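Acyl-coenzyme A oxidase 3 (Yarrowia lipolytica, PDB 5YS9) oxidises acyl-CoA esters to trans-2-enoyl-CoA with FAD, reducing oxygen to hydrogen peroxide, in the peroxisomal beta-oxidation of fatty acids. Local coordinates at residues R121-I133 and G149-A161. Residues are numbered along the deposited sequence; the frame is centred on the assembly and turned at random.
With FAD (flavin-adenine dinucleotide), chain C.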
loop_
_atom_site.group_PDB
_atom_site.type_symbol
_atom_site.label_atom_id
_atom_site.label_comp_id
_atom_site.label_asym_id
_atom_site.label_seq_id
_atom_site.Cartn_x
_atom_site.Cartn_y
_atom_site.Cartn_z
ATOM N N ARG A 121 -5.645 -19.994 -9.359
ATOM C CA ARG A 121 -5.509 -20.662 -10.630
ATOM C C ARG A 121 -6.365 -21.903 -10.678
ATOM O O ARG A 121 -6.939 -22.230 -11.695
ATOM C CB ARG A 121 -4.063 -20.971 -10.981
ATOM C CG ARG A 121 -3.824 -20.786 -12.461
ATOM C CD ARG A 121 -2.508 -21.347 -12.905
ATOM N NE ARG A 121 -2.615 -21.921 -14.227
ATOM C CZ ARG A 121 -1.590 -22.086 -15.034
ATOM N NH1 ARG A 121 -0.399 -21.711 -14.650
ATOM N NH2 ARG A 121 -1.768 -22.621 -16.214
ATOM N N LEU A 122 -6.441 -22.605 -9.568
ATOM C CA LEU A 122 -7.431 -23.665 -9.436
ATOM C C LEU A 122 -8.838 -23.100 -9.308
ATOM O O LEU A 122 -9.773 -23.537 -10.000
ATOM C CB LEU A 122 -7.135 -24.510 -8.207
ATOM C CG LEU A 122 -7.877 -25.829 -8.188
ATOM C CD1 LEU A 122 -7.717 -26.529 -9.531
ATOM C CD2 LEU A 122 -7.363 -26.672 -7.025
ATOM N N GLY A 123 -8.969 -22.142 -8.412
ATOM C CA GLY A 123 -10.257 -21.486 -8.143
ATOM C C GLY A 123 -11.126 -21.098 -9.342
ATOM O O GLY A 123 -12.361 -21.229 -9.289
ATOM N N VAL A 124 -10.513 -20.639 -10.417
ATOM C CA VAL A 124 -11.298 -20.221 -11.561
ATOM C C VAL A 124 -12.101 -21.356 -12.161
ATOM O O VAL A 124 -13.211 -21.144 -12.593
ATOM C CB VAL A 124 -10.469 -19.524 -12.659
ATOM C CG1 VAL A 124 -9.803 -18.284 -12.127
ATOM C CG2 VAL A 124 -9.467 -20.463 -13.283
ATOM N N HIS A 125 -11.522 -22.539 -12.277
ATOM C CA HIS A 125 -12.310 -23.711 -12.580
ATOM C C HIS A 125 -13.154 -24.204 -11.414
ATOM O O HIS A 125 -14.339 -24.436 -11.522
ATOM C CB HIS A 125 -11.404 -24.848 -13.044
ATOM C CG HIS A 125 -12.126 -26.139 -13.237
ATOM N ND1 HIS A 125 -12.674 -26.512 -14.438
ATOM C CD2 HIS A 125 -12.447 -27.109 -12.358
ATOM C CE1 HIS A 125 -13.277 -27.673 -14.298
ATOM N NE2 HIS A 125 -13.156 -28.055 -13.045
ATOM N N THR A 126 -12.509 -24.334 -10.282
ATOM C CA THR A 126 -13.086 -25.013 -9.154
ATOM C C THR A 126 -14.305 -24.285 -8.588
ATOM O O THR A 126 -15.284 -24.904 -8.219
ATOM C CB THR A 126 -11.976 -25.411 -8.155
ATOM O OG1 THR A 126 -11.904 -26.833 -8.082
ATOM C CG2 THR A 126 -12.166 -24.835 -6.787
ATOM N N GLY A 127 -14.234 -22.964 -8.522
ATOM C CA GLY A 127 -15.368 -22.206 -8.057
ATOM C C GLY A 127 -16.163 -21.460 -9.099
ATOM O O GLY A 127 -17.374 -21.589 -9.154
ATOM N N LEU A 128 -15.499 -20.644 -9.903
ATOM C CA LEU A 128 -16.226 -19.834 -10.863
ATOM C C LEU A 128 -16.882 -20.583 -12.008
ATOM O O LEU A 128 -18.062 -20.451 -12.222
ATOM C CB LEU A 128 -15.317 -18.755 -11.429
ATOM C CG LEU A 128 -14.593 -17.832 -10.477
ATOM C CD1 LEU A 128 -13.579 -17.019 -11.246
ATOM C CD2 LEU A 128 -15.602 -16.927 -9.820
ATOM N N PHE A 129 -16.141 -21.445 -12.681
ATOM C CA PHE A 129 -16.725 -22.242 -13.787
ATOM C C PHE A 129 -17.674 -23.314 -13.298
ATOM O O PHE A 129 -18.766 -23.413 -13.801
ATOM C CB PHE A 129 -15.679 -22.930 -14.660
ATOM C CG PHE A 129 -16.287 -23.776 -15.778
ATOM C CD1 PHE A 129 -16.678 -23.192 -16.974
ATOM C CD2 PHE A 129 -16.473 -25.157 -15.617
ATOM C CE1 PHE A 129 -17.222 -23.954 -18.007
ATOM C CE2 PHE A 129 -17.042 -25.932 -16.640
ATOM C CZ PHE A 129 -17.408 -25.323 -17.846
ATOM N N MET A 130 -17.214 -24.137 -12.363
ATOM C CA MET A 130 -18.059 -25.147 -11.716
ATOM C C MET A 130 -19.272 -24.515 -11.007
ATOM O O MET A 130 -20.356 -25.069 -11.039
ATOM C CB MET A 130 -17.273 -25.994 -10.724
ATOM C CG MET A 130 -16.339 -27.017 -11.343
ATOM S SD MET A 130 -17.070 -27.982 -12.678
ATOM C CE MET A 130 -18.137 -29.058 -11.728
ATOM N N GLY A 131 -19.081 -23.344 -10.412
ATOM C CA GLY A 131 -20.167 -22.568 -9.839
ATOM C C GLY A 131 -21.213 -22.167 -10.825
ATOM O O GLY A 131 -22.382 -22.191 -10.502
ATOM N N ALA A 132 -20.793 -21.769 -12.018
ATOM C CA ALA A 132 -21.719 -21.337 -13.073
ATOM C C ALA A 132 -22.525 -22.491 -13.639
ATOM O O ALA A 132 -23.712 -22.363 -13.760
ATOM C CB ALA A 132 -20.966 -20.660 -14.187
ATOM N N ILE A 133 -21.884 -23.596 -14.004
ATOM C CA ILE A 133 -22.618 -24.746 -14.572
ATOM C C ILE A 133 -23.561 -25.426 -13.550
ATOM O O ILE A 133 -24.623 -25.906 -13.919
ATOM C CB ILE A 133 -21.699 -25.794 -15.282
ATOM C CG1 ILE A 133 -20.589 -26.315 -14.369
ATOM C CG2 ILE A 133 -21.066 -25.209 -16.548
ATOM C CD1 ILE A 133 -20.022 -27.669 -14.800
ATOM N N GLY A 149 -15.838 -34.568 -18.090
ATOM C CA GLY A 149 -14.684 -34.517 -17.208
ATOM C C GLY A 149 -14.550 -33.251 -16.367
ATOM O O GLY A 149 -13.521 -33.048 -15.738
ATOM N N ALA A 150 -15.582 -32.418 -16.303
ATOM C CA ALA A 150 -15.432 -31.102 -15.702
ATOM C C ALA A 150 -15.296 -31.101 -14.173
ATOM O O ALA A 150 -14.683 -30.203 -13.618
ATOM C CB ALA A 150 -16.570 -30.218 -16.135
ATOM N N ALA A 151 -15.866 -32.078 -13.484
ATOM C CA ALA A 151 -15.729 -32.148 -12.021
ATOM C C ALA A 151 -14.329 -32.622 -11.630
ATOM O O ALA A 151 -13.741 -32.113 -10.718
ATOM C CB ALA A 151 -16.777 -33.080 -11.426
ATOM N N ASP A 152 -13.794 -33.581 -12.353
ATOM C CA ASP A 152 -12.536 -34.194 -12.026
ATOM C C ASP A 152 -11.309 -33.533 -12.727
ATOM O O ASP A 152 -10.193 -34.013 -12.593
ATOM C CB ASP A 152 -12.627 -35.673 -12.424
ATOM C CG ASP A 152 -13.797 -36.387 -11.782
ATOM O OD1 ASP A 152 -14.511 -35.803 -10.954
ATOM O OD2 ASP A 152 -14.011 -37.554 -12.109
ATOM N N VAL A 153 -11.528 -32.461 -13.482
ATOM C CA VAL A 153 -10.498 -31.820 -14.321
ATOM C C VAL A 153 -9.710 -32.881 -15.078
ATOM O O VAL A 153 -8.484 -32.968 -14.943
ATOM C CB VAL A 153 -9.579 -30.868 -13.503
ATOM C CG1 VAL A 153 -8.833 -29.932 -14.422
ATOM C CG2 VAL A 153 -10.397 -30.025 -12.519
ATOM N N LYS A 154 -10.443 -33.682 -15.859
ATOM C CA LYS A 154 -9.915 -34.773 -16.679
ATOM C C LYS A 154 -10.211 -34.427 -18.112
ATOM O O LYS A 154 -11.358 -34.353 -18.480
ATOM C CB LYS A 154 -10.620 -36.088 -16.366
ATOM C CG LYS A 154 -10.646 -36.503 -14.895
ATOM C CD LYS A 154 -9.422 -37.277 -14.442
ATOM C CE LYS A 154 -9.581 -38.782 -14.633
ATOM N NZ LYS A 154 -8.601 -39.567 -13.821
ATOM N N GLY A 155 -9.189 -34.200 -18.926
ATOM C CA GLY A 155 -9.382 -33.691 -20.294
ATOM C C GLY A 155 -10.290 -32.463 -20.398
ATOM O O GLY A 155 -10.972 -32.306 -21.405
ATOM N N PHE A 156 -10.303 -31.593 -19.379
ATOM C CA PHE A 156 -11.261 -30.475 -19.273
ATOM C C PHE A 156 -10.762 -29.484 -18.211
ATOM O O PHE A 156 -10.294 -29.901 -17.159
ATOM C CB PHE A 156 -12.633 -30.996 -18.824
ATOM C CG PHE A 156 -13.787 -30.055 -19.078
ATOM C CD1 PHE A 156 -14.005 -28.957 -18.246
ATOM C CD2 PHE A 156 -14.699 -30.312 -20.116
ATOM C CE1 PHE A 156 -15.079 -28.117 -18.447
ATOM C CE2 PHE A 156 -15.774 -29.462 -20.331
ATOM C CZ PHE A 156 -15.977 -28.371 -19.496
ATOM N N TYR A 157 -10.862 -28.188 -18.494
ATOM C CA TYR A 157 -10.421 -27.147 -17.580
ATOM C C TYR A 157 -11.171 -25.892 -17.990
ATOM O O TYR A 157 -11.094 -25.429 -19.144
ATOM C CB TYR A 157 -8.905 -26.924 -17.654
ATOM C CG TYR A 157 -8.309 -26.261 -16.435
ATOM C CD1 TYR A 157 -8.507 -24.909 -16.175
ATOM C CD2 TYR A 157 -7.547 -26.984 -15.526
ATOM C CE1 TYR A 157 -7.947 -24.288 -15.044
ATOM C CE2 TYR A 157 -6.991 -26.390 -14.393
ATOM C CZ TYR A 157 -7.197 -25.038 -14.143
ATOM O OH TYR A 157 -6.634 -24.452 -13.024
ATOM N N GLY A 158 -11.922 -25.368 -17.038
ATOM C CA GLY A 158 -12.879 -24.291 -17.257
ATOM C C GLY A 158 -12.299 -22.991 -16.736
ATOM O O GLY A 158 -11.353 -22.989 -15.959
ATOM N N CYS A 159 -12.851 -21.897 -17.192
ATOM C CA CYS A 159 -12.570 -20.587 -16.648
ATOM C C CYS A 159 -13.886 -19.770 -16.790
ATOM O O CYS A 159 -14.929 -20.313 -17.234
ATOM C CB CYS A 159 -11.391 -19.958 -17.423
ATOM S SG CYS A 159 -11.749 -19.596 -19.170
ATOM N N PHE A 160 -13.841 -18.529 -16.338
ATOM C CA PHE A 160 -15.017 -17.723 -16.138
ATOM C C PHE A 160 -14.810 -16.419 -16.872
ATOM O O PHE A 160 -14.000 -15.607 -16.463
ATOM C CB PHE A 160 -15.109 -17.497 -14.630
ATOM C CG PHE A 160 -16.366 -16.849 -14.159
ATOM C CD1 PHE A 160 -17.465 -17.605 -13.847
ATOM C CD2 PHE A 160 -16.418 -15.490 -13.955
ATOM C CE1 PHE A 160 -18.612 -17.017 -13.380
ATOM C CE2 PHE A 160 -17.560 -14.891 -13.494
ATOM C CZ PHE A 160 -18.658 -15.658 -13.204
ATOM N N ALA A 161 -15.569 -16.192 -17.930
ATOM C CA ALA A 161 -15.302 -15.044 -18.762
ATOM C C ALA A 161 -16.448 -14.068 -18.741
ATOM O O ALA A 161 -17.372 -14.158 -19.517
ATOM C CB ALA A 161 -15.007 -15.493 -20.178
HETATM P PA FAD C . -14.543 -0.532 -13.387
HETATM O O1A FAD C . -14.563 0.126 -14.713
HETATM O O2A FAD C . -15.760 -1.184 -12.854
HETATM O O5B FAD C . -14.153 0.599 -12.355
HETATM C C5B FAD C . -12.929 1.301 -12.498
HETATM C C4B FAD C . -12.809 2.398 -11.461
HETATM O O4B FAD C . -13.887 3.315 -11.612
HETATM C C3B FAD C . -12.910 1.831 -10.071
HETATM O O3B FAD C . -12.008 2.508 -9.219
HETATM C C2B FAD C . -14.292 2.183 -9.615
HETATM O O2B FAD C . -14.259 2.509 -8.239
HETATM C C1B FAD C . -14.669 3.389 -10.436
HETATM N N9A FAD C . -16.118 3.305 -10.698
HETATM C C8A FAD C . -16.749 2.427 -11.487
HETATM N N7A FAD C . -18.076 2.632 -11.459
HETATM C C5A FAD C . -18.309 3.655 -10.638
HETATM C C6A FAD C . -19.489 4.387 -10.159
HETATM N N6A FAD C . -20.726 4.058 -10.567
HETATM N N1A FAD C . -19.287 5.394 -9.297
HETATM C C2A FAD C . -18.063 5.733 -8.880
HETATM N N3A FAD C . -16.955 5.114 -9.272
HETATM C C4A FAD C . -17.015 4.092 -10.134
HETATM N N1 FAD C . -13.021 -11.236 -14.123
HETATM C C2 FAD C . -13.566 -12.394 -14.522
HETATM O O2 FAD C . -14.697 -12.391 -15.000
HETATM N N3 FAD C . -12.948 -13.561 -14.423
HETATM C C4 FAD C . -11.738 -13.663 -13.921
HETATM O O4 FAD C . -11.192 -14.756 -13.851
HETATM C C4X FAD C . -11.064 -12.448 -13.463
HETATM N N5 FAD C . -9.840 -12.492 -12.954
HETATM C C5X FAD C . -9.245 -11.367 -12.555
HETATM C C6 FAD C . -7.975 -11.460 -12.044
HETATM C C7 FAD C . -7.320 -10.336 -11.625
HETATM C C7M FAD C . -5.938 -10.481 -11.061
HETATM C C8 FAD C . -7.989 -9.021 -11.724
HETATM C C8M FAD C . -7.295 -7.777 -11.264
HETATM C C9 FAD C . -9.269 -8.924 -12.229
HETATM C C9A FAD C . -9.924 -10.054 -12.654
HETATM N N10 FAD C . -11.223 -9.986 -13.172
HETATM C C10 FAD C . -11.798 -11.186 -13.599
HETATM C "C1'" FAD C . -11.931 -8.716 -13.324
HETATM C "C2'" FAD C . -12.478 -8.088 -12.055
HETATM O "O2'" FAD C . -13.596 -8.851 -11.636
HETATM C "C3'" FAD C . -12.890 -6.651 -12.370
HETATM O "O3'" FAD C . -11.694 -5.947 -12.653
HETATM C "C4'" FAD C . -13.636 -5.856 -11.298
HETATM O "O4'" FAD C . -14.768 -6.547 -10.788
HETATM C "C5'" FAD C . -14.187 -4.575 -11.877
HETATM O "O5'" FAD C . -13.127 -3.731 -12.267
HETATM P P FAD C . -13.118 -2.985 -13.662
HETATM O O1P FAD C . -11.775 -3.193 -14.244
HETATM O O2P FAD C . -14.336 -3.371 -14.413
HETATM O O3P FAD C . -13.247 -1.463 -13.241
#
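Tyr-157 OH donates a hydrogen bond to Arg-121 O (2.6 Å), the hydroxyl standing above the carbonyl plane, 44° out of it. One face of the Tyr-157 ring carries His-125 CB, offset toward the rim. The imidazole of His-125 then bridges two backbone points of 149-161: at its edge, ND1 takes the N-H of Gly-158 almost in the ring plane (2.9 Å), while NE2 gives a weak, bent bond to Ala-150 O (2.7 Å). With CG anti to the backbone N (chi1 174°), the ring leaves the helix toward the loop and can serve both ends of it; Val-153 CG2 closes on NE2 from the opposite direction. A leucine here would probably leave the Gly-158 N-H without this acceptor and Ala-150 O without its weak donor, so that the ring's tie between the two backbone points is lost. Met-130, bent at chi2 and chi3, curls its SD to 3.4 Å from the same Ala-150 O. Gly-158 CA lies over one face of the Phe-129 ring, 4.0 Å from its centroid, a CH-pi contact; a CB here would point at the ring and clash with Phe-129 CG. Phe-129 CE2 and CZ lie near the rim atoms CE1 and CZ of Phe-156, an oblique ring pair. Leu-128 CB packs on Phe-160 CD1 (3.4 Å), the two side chains crossing at about a right angle. Phe-160 belongs to the FAD pocket: its carbonyl O accepts from flavin N3 (3.1 Å). The axis of 121-133, within helix 116-136, runs at 71° to strand 158-161, joining the N-terminal helices to the beta domain, where the strand pairs in parallel with strand 210-219; Ile-89 of helix 78-92 touches Tyr-157, and Trp-145 of helix 139-147 touches Phe-156.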